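Local coordinates for heavy-metal chelation domain-containing protein (Pyrococcus horikoshii, PDB 3NPG) that is of unknown function but, from its family, may bind or chelate heavy metals, at residues A[49-54]-A[174-179]; A[114-119]-A[189-194]; A[141-146]-A[153-158]; A[160-165]-A[181-186]. All blocks are in the same frame, centred on the assembly; numbering follows the deposited sequence.

Contact 1. Residues A[49-54]-A[174-179]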
loop_
_atom_site.group_PDB
_atom_site.type_symbol
_atom_site.label_atom_id
_atom_site.label_comp_id
_atom_site.label_asym_id
_atom_site.label_seq_id
_atom_site.Cartn_x
_atom_site.Cartn_y
_atom_site.Cartn_z
HETATM N N MSE A 49 13.010 14.540 -1.721
HETATM C CA MSE A 49 11.728 13.964 -1.302
HETATM C C MSE A 49 11.876 12.607 -0.626
HETATM O O MSE A 49 12.487 11.693 -1.185
HETATM C CB MSE A 49 10.752 13.878 -2.477
HETATM C CG MSE A 49 9.372 13.408 -2.069
HETATM SE SE MSE A 49 8.196 13.213 -3.562
HETATM C CE MSE A 49 7.314 14.925 -3.458
ATOM N N THR A 50 11.296 12.473 0.570
ATOM C CA THR A 50 11.286 11.220 1.307
ATOM C C THR A 50 10.179 10.343 0.766
ATOM O O THR A 50 9.049 10.811 0.591
ATOM C CB THR A 50 11.129 11.489 2.816
ATOM O OG1 THR A 50 12.142 12.404 3.231
ATOM C CG2 THR A 50 11.217 10.227 3.642
ATOM N N LEU A 51 10.512 9.093 0.428
ATOM C CA LEU A 51 9.545 8.140 -0.102
ATOM C C LEU A 51 9.350 7.004 0.912
ATOM O O LEU A 51 10.069 5.996 0.866
ATOM C CB LEU A 51 10.022 7.587 -1.466
ATOM C CG LEU A 51 10.371 8.637 -2.532
ATOM C CD1 LEU A 51 11.148 8.018 -3.655
ATOM C CD2 LEU A 51 9.122 9.322 -3.065
ATOM N N PRO A 52 8.452 7.205 1.922
ATOM C CA PRO A 52 8.299 6.187 2.981
ATOM C C PRO A 52 7.838 4.831 2.471
ATOM O O PRO A 52 8.195 3.810 3.056
ATOM C CB PRO A 52 7.282 6.812 3.933
ATOM C CG PRO A 52 6.566 7.845 3.113
ATOM C CD PRO A 52 7.570 8.370 2.159
ATOM N N GLU A 53 7.065 4.810 1.365
ATOM C CA GLU A 53 6.586 3.557 0.761
ATOM C C GLU A 53 7.748 2.688 0.237
ATOM O O GLU A 53 7.572 1.495 0.037
ATOM C CB GLU A 53 5.551 3.836 -0.359
ATOM C CG GLU A 53 6.104 4.604 -1.559
ATOM C CD GLU A 53 6.096 6.121 -1.449
ATOM O OE1 GLU A 53 5.699 6.646 -0.382
ATOM O OE2 GLU A 53 6.480 6.783 -2.440
ATOM N N GLU A 54 8.940 3.295 0.050
ATOM C CA GLU A 54 10.139 2.599 -0.426
ATOM C C GLU A 54 10.991 2.087 0.748
ATOM O O GLU A 54 11.879 1.251 0.547
ATOM C CB GLU A 54 10.979 3.531 -1.320
ATOM C CG GLU A 54 10.235 4.050 -2.536
ATOM C CD GLU A 54 9.996 3.012 -3.610
ATOM O OE1 GLU A 54 10.985 2.571 -4.240
ATOM O OE2 GLU A 54 8.816 2.659 -3.843
ATOM N N CYS A 174 12.477 10.779 -9.085
ATOM C CA CYS A 174 13.049 9.682 -9.873
ATOM C C CYS A 174 14.567 9.586 -9.634
ATOM O O CYS A 174 15.184 8.571 -9.955
ATOM C CB CYS A 174 12.716 9.836 -11.360
ATOM S SG CYS A 174 13.444 11.298 -12.144
ATOM N N ILE A 175 15.149 10.630 -9.014
ATOM C CA ILE A 175 16.564 10.659 -8.650
ATOM C C ILE A 175 16.801 9.821 -7.365
ATOM O O ILE A 175 17.750 9.039 -7.312
ATOM C CB ILE A 175 17.057 12.131 -8.498
ATOM C CG1 ILE A 175 16.902 12.912 -9.835
ATOM C CG2 ILE A 175 18.505 12.179 -7.990
ATOM C CD1 ILE A 175 17.092 14.460 -9.714
ATOM N N VAL A 176 15.896 9.941 -6.364
ATOM C CA VAL A 176 16.030 9.206 -5.104
ATOM C C VAL A 176 15.657 7.712 -5.209
ATOM O O VAL A 176 16.274 6.890 -4.531
ATOM C CB VAL A 176 15.343 9.912 -3.886
ATOM C CG1 VAL A 176 16.209 11.035 -3.346
ATOM C CG2 VAL A 176 13.960 10.427 -4.244
ATOM N N ASN A 177 14.671 7.356 -6.074
ATOM C CA ASN A 177 14.225 5.952 -6.200
ATOM C C ASN A 177 15.012 5.110 -7.253
ATOM O O ASN A 177 14.915 3.882 -7.255
ATOM C CB ASN A 177 12.704 5.860 -6.423
ATOM C CG ASN A 177 12.211 6.527 -7.683
ATOM O OD1 ASN A 177 12.941 6.687 -8.665
ATOM N ND2 ASN A 177 10.930 6.858 -7.709
ATOM N N GLY A 178 15.770 5.781 -8.118
ATOM C CA GLY A 178 16.632 5.116 -9.094
ATOM C C GLY A 178 15.991 4.816 -10.432
ATOM O O GLY A 178 16.547 4.060 -11.229
ATOM N N THR A 179 14.841 5.438 -10.716
ATOM C CA THR A 179 14.125 5.207 -11.978
ATOM C C THR A 179 14.617 6.111 -13.129
ATOM O O THR A 179 14.275 5.862 -14.288
ATOM C CB THR A 179 12.601 5.316 -11.765
ATOM O OG1 THR A 179 12.289 6.588 -11.200
ATOM C CG2 THR A 179 12.061 4.219 -10.885
HETATM O O HOH W 1 13.896 2.373 -4.384
#

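Contact 2. Residues A[114-119]-A[189-194]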
loop_
_atom_site.group_PDB
_atom_site.type_symbol
_atom_site.label_atom_id
_atom_site.label_comp_id
_atom_site.label_asym_id
_atom_site.label_seq_id
_atom_site.Cartn_x
_atom_site.Cartn_y
_atom_site.Cartn_z
ATOM N N ASP A 114 7.267 24.746 -27.012
ATOM C CA ASP A 114 7.690 23.765 -28.019
ATOM C C ASP A 114 6.496 23.081 -28.714
ATOM O O ASP A 114 5.346 23.257 -28.292
ATOM C CB ASP A 114 8.633 22.716 -27.391
ATOM C CG ASP A 114 9.937 23.303 -26.881
ATOM O OD1 ASP A 114 10.550 24.118 -27.614
ATOM O OD2 ASP A 114 10.361 22.927 -25.762
ATOM N N GLU A 115 6.776 22.315 -29.796
ATOM C CA GLU A 115 5.749 21.599 -30.556
ATOM C C GLU A 115 5.697 20.121 -30.126
ATOM O O GLU A 115 6.362 19.272 -30.733
ATOM C CB GLU A 115 6.019 21.723 -32.071
ATOM C CG GLU A 115 4.812 21.399 -32.941
ATOM C CD GLU A 115 3.697 22.432 -32.920
ATOM O OE1 GLU A 115 3.993 23.630 -32.695
ATOM O OE2 GLU A 115 2.536 22.052 -33.195
ATOM N N ILE A 116 4.924 19.824 -29.056
ATOM C CA ILE A 116 4.798 18.460 -28.513
ATOM C C ILE A 116 3.393 17.899 -28.807
ATOM O O ILE A 116 2.431 18.658 -28.837
ATOM C CB ILE A 116 5.123 18.443 -26.976
ATOM C CG1 ILE A 116 6.426 19.243 -26.645
ATOM C CG2 ILE A 116 5.177 17.013 -26.419
ATOM C CD1 ILE A 116 7.734 18.716 -27.329
ATOM N N LYS A 117 3.292 16.573 -29.058
ATOM C CA LYS A 117 2.002 15.911 -29.319
ATOM C C LYS A 117 1.605 15.014 -28.139
ATOM O O LYS A 117 0.484 15.122 -27.626
ATOM C CB LYS A 117 2.061 15.087 -30.629
ATOM C CG LYS A 117 0.758 14.344 -30.947
ATOM C CD LYS A 117 0.850 13.550 -32.247
ATOM C CE LYS A 117 -0.422 12.780 -32.542
ATOM N NZ LYS A 117 -1.557 13.680 -32.867
ATOM N N ARG A 118 2.516 14.111 -27.730
ATOM C CA ARG A 118 2.278 13.195 -26.624
ATOM C C ARG A 118 3.236 13.452 -25.492
ATOM O O ARG A 118 4.440 13.576 -25.712
ATOM C CB ARG A 118 2.367 11.740 -27.087
ATOM C CG ARG A 118 1.141 11.284 -27.853
ATOM C CD ARG A 118 1.238 9.838 -28.260
ATOM N NE ARG A 118 2.167 9.654 -29.370
ATOM C CZ ARG A 118 1.805 9.664 -30.645
ATOM N NH1 ARG A 118 0.530 9.826 -30.980
ATOM N NH2 ARG A 118 2.708 9.491 -31.596
ATOM N N ILE A 119 2.707 13.554 -24.278
ATOM C CA ILE A 119 3.500 13.823 -23.085
ATOM C C ILE A 119 3.382 12.674 -22.083
ATOM O O ILE A 119 2.276 12.205 -21.811
ATOM C CB ILE A 119 3.084 15.195 -22.434
ATOM C CG1 ILE A 119 3.226 16.364 -23.435
ATOM C CG2 ILE A 119 3.883 15.468 -21.159
ATOM C CD1 ILE A 119 2.671 17.659 -22.955
ATOM N N LYS A 189 12.313 8.840 -28.468
ATOM C CA LYS A 189 11.817 9.851 -29.410
ATOM C C LYS A 189 11.576 11.237 -28.722
ATOM O O LYS A 189 11.243 12.222 -29.400
ATOM C CB LYS A 189 10.520 9.324 -30.063
ATOM C CG LYS A 189 10.001 10.141 -31.219
ATOM C CD LYS A 189 8.855 9.436 -31.922
ATOM C CE LYS A 189 7.517 10.048 -31.591
ATOM N NZ LYS A 189 6.417 9.410 -32.355
ATOM N N ALA A 190 11.764 11.305 -27.388
ATOM C CA ALA A 190 11.525 12.538 -26.638
ATOM C C ALA A 190 12.563 13.596 -26.940
ATOM O O ALA A 190 13.765 13.312 -26.936
ATOM C CB ALA A 190 11.478 12.253 -25.150
ATOM N N LYS A 191 12.099 14.812 -27.253
ATOM C CA LYS A 191 12.975 15.954 -27.552
ATOM C C LYS A 191 13.023 16.933 -26.367
ATOM O O LYS A 191 13.885 17.819 -26.319
ATOM C CB LYS A 191 12.526 16.676 -28.854
ATOM C CG LYS A 191 11.006 16.758 -29.044
ATOM C CD LYS A 191 10.644 17.267 -30.432
ATOM C CE LYS A 191 9.159 17.350 -30.621
ATOM N NZ LYS A 191 8.807 17.859 -31.970
ATOM N N LEU A 192 12.130 16.728 -25.386
ATOM C CA LEU A 192 12.009 17.582 -24.215
ATOM C C LEU A 192 11.830 16.719 -22.950
ATOM O O LEU A 192 10.812 16.045 -22.810
ATOM C CB LEU A 192 10.800 18.530 -24.404
ATOM C CG LEU A 192 10.538 19.554 -23.297
ATOM C CD1 LEU A 192 11.634 20.604 -23.247
ATOM C CD2 LEU A 192 9.225 20.227 -23.510
ATOM N N ILE A 193 12.859 16.686 -22.067
ATOM C CA ILE A 193 12.814 15.923 -20.811
ATOM C C ILE A 193 13.030 16.862 -19.630
ATOM O O ILE A 193 14.126 17.407 -19.462
ATOM C CB ILE A 193 13.824 14.730 -20.816
ATOM C CG1 ILE A 193 13.555 13.784 -22.017
ATOM C CG2 ILE A 193 13.779 13.966 -19.477
ATOM C CD1 ILE A 193 14.594 12.784 -22.256
ATOM N N VAL A 194 11.967 17.092 -18.839
ATOM C CA VAL A 194 12.008 18.013 -17.700
ATOM C C VAL A 194 11.963 17.248 -16.375
ATOM O O VAL A 194 11.023 16.486 -16.132
ATOM C CB VAL A 194 10.866 19.070 -17.780
ATOM C CG1 VAL A 194 11.030 20.134 -16.706
ATOM C CG2 VAL A 194 10.802 19.704 -19.163
#

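Contact 3. Residues A[141-146]-A[153-158]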
loop_
_atom_site.group_PDB
_atom_site.type_symbol
_atom_site.label_atom_id
_atom_site.label_comp_id
_atom_site.label_asym_id
_atom_site.label_seq_id
_atom_site.Cartn_x
_atom_site.Cartn_y
_atom_site.Cartn_z
ATOM N N PHE A 141 1.883 8.438 -14.941
ATOM C CA PHE A 141 2.348 7.222 -14.266
ATOM C C PHE A 141 2.618 7.497 -12.802
ATOM O O PHE A 141 3.387 8.403 -12.479
ATOM C CB PHE A 141 3.612 6.669 -14.947
ATOM C CG PHE A 141 3.469 6.458 -16.433
ATOM C CD1 PHE A 141 2.928 5.278 -16.936
ATOM C CD2 PHE A 141 3.882 7.432 -17.335
ATOM C CE1 PHE A 141 2.787 5.087 -18.311
ATOM C CE2 PHE A 141 3.734 7.242 -18.710
ATOM C CZ PHE A 141 3.189 6.070 -19.189
ATOM N N GLU A 142 1.989 6.729 -11.909
ATOM C CA GLU A 142 2.192 6.906 -10.475
ATOM C C GLU A 142 2.519 5.582 -9.782
ATOM O O GLU A 142 1.848 4.574 -10.011
ATOM C CB GLU A 142 0.976 7.603 -9.823
ATOM C CG GLU A 142 1.162 7.928 -8.343
ATOM C CD GLU A 142 2.386 8.764 -8.005
ATOM O OE1 GLU A 142 2.424 9.950 -8.400
ATOM O OE2 GLU A 142 3.281 8.247 -7.299
ATOM N N ARG A 143 3.561 5.590 -8.952
ATOM C CA ARG A 143 4.013 4.415 -8.223
ATOM C C ARG A 143 3.324 4.326 -6.830
ATOM O O ARG A 143 2.951 3.233 -6.402
ATOM C CB ARG A 143 5.545 4.450 -8.079
ATOM C CG ARG A 143 6.135 3.176 -7.540
ATOM C CD ARG A 143 7.636 3.152 -7.684
ATOM N NE ARG A 143 8.243 2.190 -6.765
ATOM C CZ ARG A 143 8.418 0.902 -7.040
ATOM N NH1 ARG A 143 8.083 0.420 -8.230
ATOM N NH2 ARG A 143 8.974 0.097 -6.147
ATOM N N ASN A 144 3.148 5.484 -6.143
ATOM C CA ASN A 144 2.493 5.549 -4.826
ATOM C C ASN A 144 0.966 5.445 -4.968
ATOM O O ASN A 144 0.368 6.205 -5.730
ATOM C CB ASN A 144 2.881 6.848 -4.093
ATOM C CG ASN A 144 2.293 6.987 -2.700
ATOM O OD1 ASN A 144 1.938 6.001 -2.032
ATOM N ND2 ASN A 144 2.223 8.215 -2.214
HETATM N N MSE A 145 0.336 4.510 -4.225
HETATM C CA MSE A 145 -1.121 4.292 -4.302
HETATM C C MSE A 145 -1.932 5.481 -3.773
HETATM O O MSE A 145 -3.068 5.683 -4.197
HETATM C CB MSE A 145 -1.528 2.995 -3.580
HETATM C CG MSE A 145 -1.078 1.724 -4.308
HETATM SE SE MSE A 145 -1.736 1.598 -6.164
HETATM C CE MSE A 145 -3.315 0.494 -5.836
ATOM N N LYS A 146 -1.347 6.274 -2.859
ATOM C CA LYS A 146 -2.026 7.442 -2.284
ATOM C C LYS A 146 -2.320 8.517 -3.364
ATOM O O LYS A 146 -3.391 9.132 -3.349
ATOM C CB LYS A 146 -1.184 8.044 -1.146
ATOM C CG LYS A 146 -2.003 8.874 -0.167
ATOM N N TYR A 153 -1.532 5.488 -14.988
ATOM C CA TYR A 153 -1.071 4.143 -15.355
ATOM C C TYR A 153 -0.052 3.632 -14.341
ATOM O O TYR A 153 0.580 4.427 -13.648
ATOM C CB TYR A 153 -0.442 4.155 -16.764
ATOM C CG TYR A 153 -1.406 4.540 -17.859
ATOM C CD1 TYR A 153 -2.128 3.573 -18.549
ATOM C CD2 TYR A 153 -1.570 5.868 -18.236
ATOM C CE1 TYR A 153 -3.023 3.920 -19.560
ATOM C CE2 TYR A 153 -2.460 6.230 -19.246
ATOM C CZ TYR A 153 -3.188 5.252 -19.904
ATOM O OH TYR A 153 -4.066 5.600 -20.902
ATOM N N SER A 154 0.141 2.308 -14.281
ATOM C CA SER A 154 1.156 1.705 -13.418
ATOM C C SER A 154 2.548 2.055 -13.958
ATOM O O SER A 154 2.712 2.207 -15.176
ATOM C CB SER A 154 0.976 0.190 -13.369
ATOM O OG SER A 154 1.966 -0.427 -12.566
ATOM N N ASP A 155 3.549 2.201 -13.064
ATOM C CA ASP A 155 4.905 2.560 -13.492
ATOM C C ASP A 155 5.573 1.443 -14.327
ATOM O O ASP A 155 6.592 1.687 -14.977
ATOM C CB ASP A 155 5.779 2.968 -12.295
ATOM C CG ASP A 155 6.075 1.841 -11.328
ATOM O OD1 ASP A 155 7.188 1.276 -11.400
ATOM O OD2 ASP A 155 5.236 1.583 -10.451
ATOM N N THR A 156 4.956 0.237 -14.356
ATOM C CA THR A 156 5.459 -0.893 -15.155
ATOM C C THR A 156 5.214 -0.661 -16.658
ATOM O O THR A 156 5.855 -1.301 -17.497
ATOM C CB THR A 156 4.839 -2.223 -14.674
ATOM O OG1 THR A 156 3.427 -2.179 -14.861
ATOM C CG2 THR A 156 5.166 -2.524 -13.222
ATOM N N LEU A 157 4.290 0.273 -16.988
ATOM C CA LEU A 157 3.945 0.598 -18.374
ATOM C C LEU A 157 4.820 1.726 -18.933
ATOM O O LEU A 157 4.751 2.016 -20.130
ATOM C CB LEU A 157 2.448 0.962 -18.497
ATOM C CG LEU A 157 1.449 -0.145 -18.101
ATOM C CD1 LEU A 157 0.031 0.385 -18.082
ATOM C CD2 LEU A 157 1.562 -1.354 -19.034
ATOM N N GLU A 158 5.665 2.351 -18.070
ATOM C CA GLU A 158 6.590 3.409 -18.497
ATOM C C GLU A 158 7.541 2.875 -19.551
ATOM O O GLU A 158 7.692 3.481 -20.613
ATOM C CB GLU A 158 7.393 3.952 -17.302
ATOM C CG GLU A 158 6.567 4.749 -16.309
ATOM C CD GLU A 158 7.314 5.173 -15.058
ATOM O OE1 GLU A 158 8.549 4.984 -15.009
ATOM O OE2 GLU A 158 6.664 5.700 -14.130
#

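Contact 4. Residues A[160-165]-A[181-186]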
loop_
_atom_site.group_PDB
_atom_site.type_symbol
_atom_site.label_atom_id
_atom_site.label_comp_id
_atom_site.label_asym_id
_atom_site.label_seq_id
_atom_site.Cartn_x
_atom_site.Cartn_y
_atom_site.Cartn_z
ATOM N N HIS A 160 7.210 0.747 -21.786
ATOM C CA HIS A 160 6.588 0.558 -23.097
ATOM C C HIS A 160 6.024 1.859 -23.703
ATOM O O HIS A 160 5.922 1.963 -24.923
ATOM C CB HIS A 160 5.491 -0.513 -23.019
ATOM C CG HIS A 160 5.918 -1.760 -22.309
ATOM N ND1 HIS A 160 6.705 -2.713 -22.932
ATOM C CD2 HIS A 160 5.650 -2.171 -21.047
ATOM C CE1 HIS A 160 6.888 -3.669 -22.036
ATOM N NE2 HIS A 160 6.271 -3.388 -20.887
ATOM N N ILE A 161 5.629 2.836 -22.855
ATOM C CA ILE A 161 5.013 4.086 -23.341
ATOM C C ILE A 161 6.036 5.224 -23.571
ATOM O O ILE A 161 5.891 5.984 -24.533
ATOM C CB ILE A 161 3.803 4.518 -22.452
ATOM C CG1 ILE A 161 2.688 3.436 -22.485
ATOM C CG2 ILE A 161 3.252 5.902 -22.880
ATOM C CD1 ILE A 161 1.612 3.598 -21.436
ATOM N N LEU A 162 7.104 5.294 -22.731
ATOM C CA LEU A 162 8.155 6.324 -22.866
ATOM C C LEU A 162 8.776 6.413 -24.294
ATOM O O LEU A 162 8.983 7.522 -24.781
ATOM C CB LEU A 162 9.261 6.155 -21.799
ATOM C CG LEU A 162 8.870 6.512 -20.354
ATOM C CD1 LEU A 162 9.905 6.024 -19.384
ATOM C CD2 LEU A 162 8.659 8.006 -20.190
ATOM N N PRO A 163 9.014 5.270 -25.018
ATOM C CA PRO A 163 9.583 5.379 -26.379
ATOM C C PRO A 163 8.624 6.001 -27.408
ATOM O O PRO A 163 9.046 6.300 -28.527
ATOM C CB PRO A 163 9.920 3.920 -26.742
ATOM C CG PRO A 163 9.890 3.174 -25.449
ATOM C CD PRO A 163 8.879 3.857 -24.614
ATOM N N GLU A 164 7.336 6.200 -27.030
ATOM C CA GLU A 164 6.313 6.725 -27.949
ATOM C C GLU A 164 5.988 8.221 -27.725
ATOM O O GLU A 164 5.269 8.819 -28.539
ATOM C CB GLU A 164 5.020 5.882 -27.867
ATOM C CG GLU A 164 5.224 4.393 -28.124
ATOM C CD GLU A 164 5.750 4.029 -29.498
ATOM O OE1 GLU A 164 5.435 4.753 -30.470
ATOM O OE2 GLU A 164 6.437 2.989 -29.610
ATOM N N VAL A 165 6.504 8.819 -26.630
ATOM C CA VAL A 165 6.200 10.215 -26.280
ATOM C C VAL A 165 7.261 11.213 -26.792
ATOM O O VAL A 165 8.439 10.865 -26.916
ATOM C CB VAL A 165 5.915 10.392 -24.767
ATOM C CG1 VAL A 165 4.715 9.559 -24.341
ATOM C CG2 VAL A 165 7.144 10.044 -23.929
ATOM N N ASP A 181 17.579 6.484 -14.602
ATOM C CA ASP A 181 18.402 5.769 -15.594
ATOM C C ASP A 181 17.547 5.058 -16.644
ATOM O O ASP A 181 17.868 5.110 -17.833
ATOM C CB ASP A 181 19.343 4.774 -14.905
ATOM C CG ASP A 181 20.489 5.429 -14.159
ATOM O OD1 ASP A 181 20.228 6.086 -13.127
ATOM O OD2 ASP A 181 21.642 5.223 -14.558
HETATM N N MSE A 182 16.442 4.416 -16.207
HETATM C CA MSE A 182 15.512 3.716 -17.103
HETATM C C MSE A 182 14.715 4.715 -17.961
HETATM O O MSE A 182 14.618 4.536 -19.180
HETATM C CB MSE A 182 14.558 2.809 -16.289
HETATM C CG MSE A 182 13.571 2.000 -17.156
HETATM SE SE MSE A 182 11.921 2.958 -17.549
HETATM C CE MSE A 182 11.248 3.169 -15.748
ATOM N N ILE A 183 14.156 5.774 -17.321
ATOM C CA ILE A 183 13.367 6.810 -18.001
ATOM C C ILE A 183 14.130 7.410 -19.183
ATOM O O ILE A 183 13.579 7.513 -20.281
ATOM C CB ILE A 183 12.886 7.898 -16.986
ATOM C CG1 ILE A 183 11.829 7.317 -16.019
ATOM C CG2 ILE A 183 12.349 9.155 -17.718
ATOM C CD1 ILE A 183 11.644 8.121 -14.725
ATOM N N LEU A 184 15.415 7.753 -18.975
ATOM C CA LEU A 184 16.255 8.330 -20.032
ATOM C C LEU A 184 16.583 7.313 -21.122
ATOM O O LEU A 184 16.579 7.660 -22.299
ATOM C CB LEU A 184 17.541 8.929 -19.440
ATOM C CG LEU A 184 17.344 10.142 -18.519
ATOM C CD1 LEU A 184 18.646 10.561 -17.891
ATOM C CD2 LEU A 184 16.718 11.310 -19.273
ATOM N N ASP A 185 16.831 6.049 -20.735
ATOM C CA ASP A 185 17.123 4.978 -21.694
ATOM C C ASP A 185 15.919 4.709 -22.609
ATOM O O ASP A 185 16.100 4.456 -23.805
ATOM C CB ASP A 185 17.541 3.689 -20.957
ATOM C CG ASP A 185 17.562 2.437 -21.836
ATOM O OD1 ASP A 185 18.226 2.467 -22.902
ATOM O OD2 ASP A 185 16.946 1.417 -21.436
ATOM N N ARG A 186 14.690 4.785 -22.053
ATOM C CA ARG A 186 13.471 4.513 -22.817
ATOM C C ARG A 186 12.931 5.751 -23.537
ATOM O O ARG A 186 12.035 5.630 -24.371
ATOM C CB ARG A 186 12.393 3.872 -21.920
ATOM C CG ARG A 186 12.822 2.522 -21.311
ATOM C CD ARG A 186 13.208 1.504 -22.378
ATOM N NE ARG A 186 12.041 1.006 -23.111
ATOM C CZ ARG A 186 12.116 0.259 -24.212
ATOM N NH1 ARG A 186 13.297 -0.065 -24.725
ATOM N NH2 ARG A 186 11.011 -0.162 -24.810
#

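Contact 1. Residues A[49-54]-A[174-179]
V176, L51 and N177 have the most surface buried here, and a single methyl of L51 meets both of the others. L51 CD1 lies 3.7 Å from V176 CG2 and 3.8 Å from N177 CB, so the leucine branch rests against two consecutive side chains of the short helical turn. V176 CG2 has a second neighbour in the backbone, with M49 O at 3.6 Å. The segments therefore meet by apolar packing, and the direct contacts are few.

N177 turns two parts of its side chain to different tasks. Its CB faces L51, while CG sits between the backbone N and the carbonyl carbon (chi1 62°), the crowded position, and OD1 serves its own segment. T179 N donates to N177 OD1 over 3.1 Å with an N-H...O angle of 152°, and T179 OG1 is hydrogen-bonded to N177 OD1 at 2.6 Å; both reach that oxygen from the same face of its plane. An alanine here would keep the contact with L51 but would probably leave T179 N and OG1 without their shared partner, freeing the turn to shift.

Beside this apolar patch, a water 2.9 Å from E54 OE1 donates to it and also, weakly, to N177 O. E54 is otherwise engaged with S154 of the second subunit and, in its own chain, with R143. The bond from the backbone N of T179 to the side-chain OD1 of N177, two residues earlier, makes an Asx turn, which here follows strand 167-171 of the Rossmann-like sheet and packs against the loop leaving the three-stranded antiparallel sheet at strand 43-49.

Contact 2. Residues A[114-119]-A[189-194]
K191 and E115 make the polar link across this contact: K191 NZ donates to E115 O over 3.1 Å. The donor approaches at a C=O...N angle of 160°, tilted 17° from the carbonyl plane. With CG between the backbone N and the carbonyl carbon (chi1 38°) and every later torsion anti, the lysine reaches across as a straight rod.

The apolar contacts centre on I116. Its CD1 touches the aliphatic part of that rod, 3.8 Å from K191 CE, and the isoleucine and the lysine run antiparallel alongside each other. The same CD1 lies 4.2 Å from L192 CB. A mixed contact adjoins it, in which D114 OD2 stands 3.7 Å from both L192 CD1 and CD2, a carboxylate oxygen set against the leucine fork.

Two like charges also come close. K189 NZ comes to the edge of the R118 guanidinium, in its plane, with NH2 and NZ 3.8 Å apart. Such an approach is probably unfavourable by itself; R118 also has a long, weak ion pair with E137 and a weak hydrogen bond to E164 O.

Both segments lead into parallel strands, 118-122 and 192-196, which flank strand 167-171 in the sheet. Helix 107-112 covers L192 and I119 through I111, while strand 214-220 borders L192 at H214.

Contact 3. Residues A[141-146]-A[153-158]
F141 CG lies anti to its carbonyl carbon (chi1 -53°), which starts the ring out beside the backbone N, and the ring then lies among Y153, L157 and E158. R143 has its CG anti to the backbone N and an extended chain as far as NE, passing the carboxylate of D155.

The F141 ring is gripped from several directions. E158 CG sits over one face, 3.9 Å from the ring centroid and displaced toward the rim, a CH-pi contact. S154 O is at the ring's edge, near its plane, 3.5 Å from F141 CD1. F141 CD1 also meets Y153 CB at 3.6 Å, while F141 CE1 lies 4.1 Å from L157 CB. An alanine in place of F141 would probably open a gap between Y153 and L157 and leave E158 CG without the ring face it packs on.

The backbones are joined by a parallel beta bridge, F141 to Y153, where the short strand 152-153 adds an edge to the Rossmann-like sheet beside strand 137-141. E142 N donates to Y153 O over 3.2 Å, nearly along the C=O axis. F141 CA gives the same oxygen a CA-H...O contact.

Beyond the bridge, R143 NH1 forms a weak salt bridge to D155 OD1 at 3.4 Å, with guanidinium and carboxylate planes 73° apart. The stronger partner of each lies across the subunit interface: R143 NH2 pairs with D155 of the second subunit, and D155 OD2 with R143 of that subunit. E142 OE2 accepts from N144 N through its anti lone pair, over 3.0 Å, while its OE1 takes N124 N.

Contact 4. Residues A[160-165]-A[181-186]
L162 and P163 meet R186 where two successive beta-alpha-beta crossovers of the Rossmann-like fold bring their helices side by side, one entering strand 167-171 and the other leaving it. In the first shell, L162 CB packs on R186 CB at 3.9 Å. L162 CD1 reaches deeper, to within 3.8 Å of I183 CA and 4.1 Å of M182 SE. P163 CG lies over one face of the R186 guanidinium, 3.6 Å from NH2, so a flat cationic group is covered by proline carbon. R186 O also comes 3.1 Å from P163 N, but a proline nitrogen has no hydrogen to share, and the contact is packing.

The backbone fixes the parts that touch. E164 N donates to I161 O over 2.9 Å, closing the 3-10 turn that carries L162 and P163, and R186 N donates to M182 O, which ties R186 back to the preceding turn. Further out, L162 and I183 both lean on I122 of strand 118-122, and A120 adds to the support of L162. The second subunit lies alongside, where H160 NE2 bonds to G178 O of that chain.

R186 is held by more than proline. Its CG starts anti to the carbonyl carbon (chi1 -61°), the chain bends at chi2 and chi3, and the guanidinium makes a cation-pi contact with Y159 while NE donates to Y159 O.

In the fold
From the N terminus, the loop after strand 43-49 is the first segment met, and contact 1 closes its long excursion only when the chain reaches 174-179, tying the antiparallel three-stranded sheet to the Rossmann-like one. Contact 2 opens meanwhile at 114-119 and closes at 189-194, so contacts 1 and 2 cross. The short loop of contact 3 lies wholly within both. Contact 4 opens at 160-165, after contact 3 has closed, and ends at 181-186: it crosses contact 1 yet stays within contact 2. Direct touches join them: E54 to R143 (1 and 3), C174 to I183 (1 and 4), F141 to I161 (3 and 4) and K189 to P163 (2 and 4).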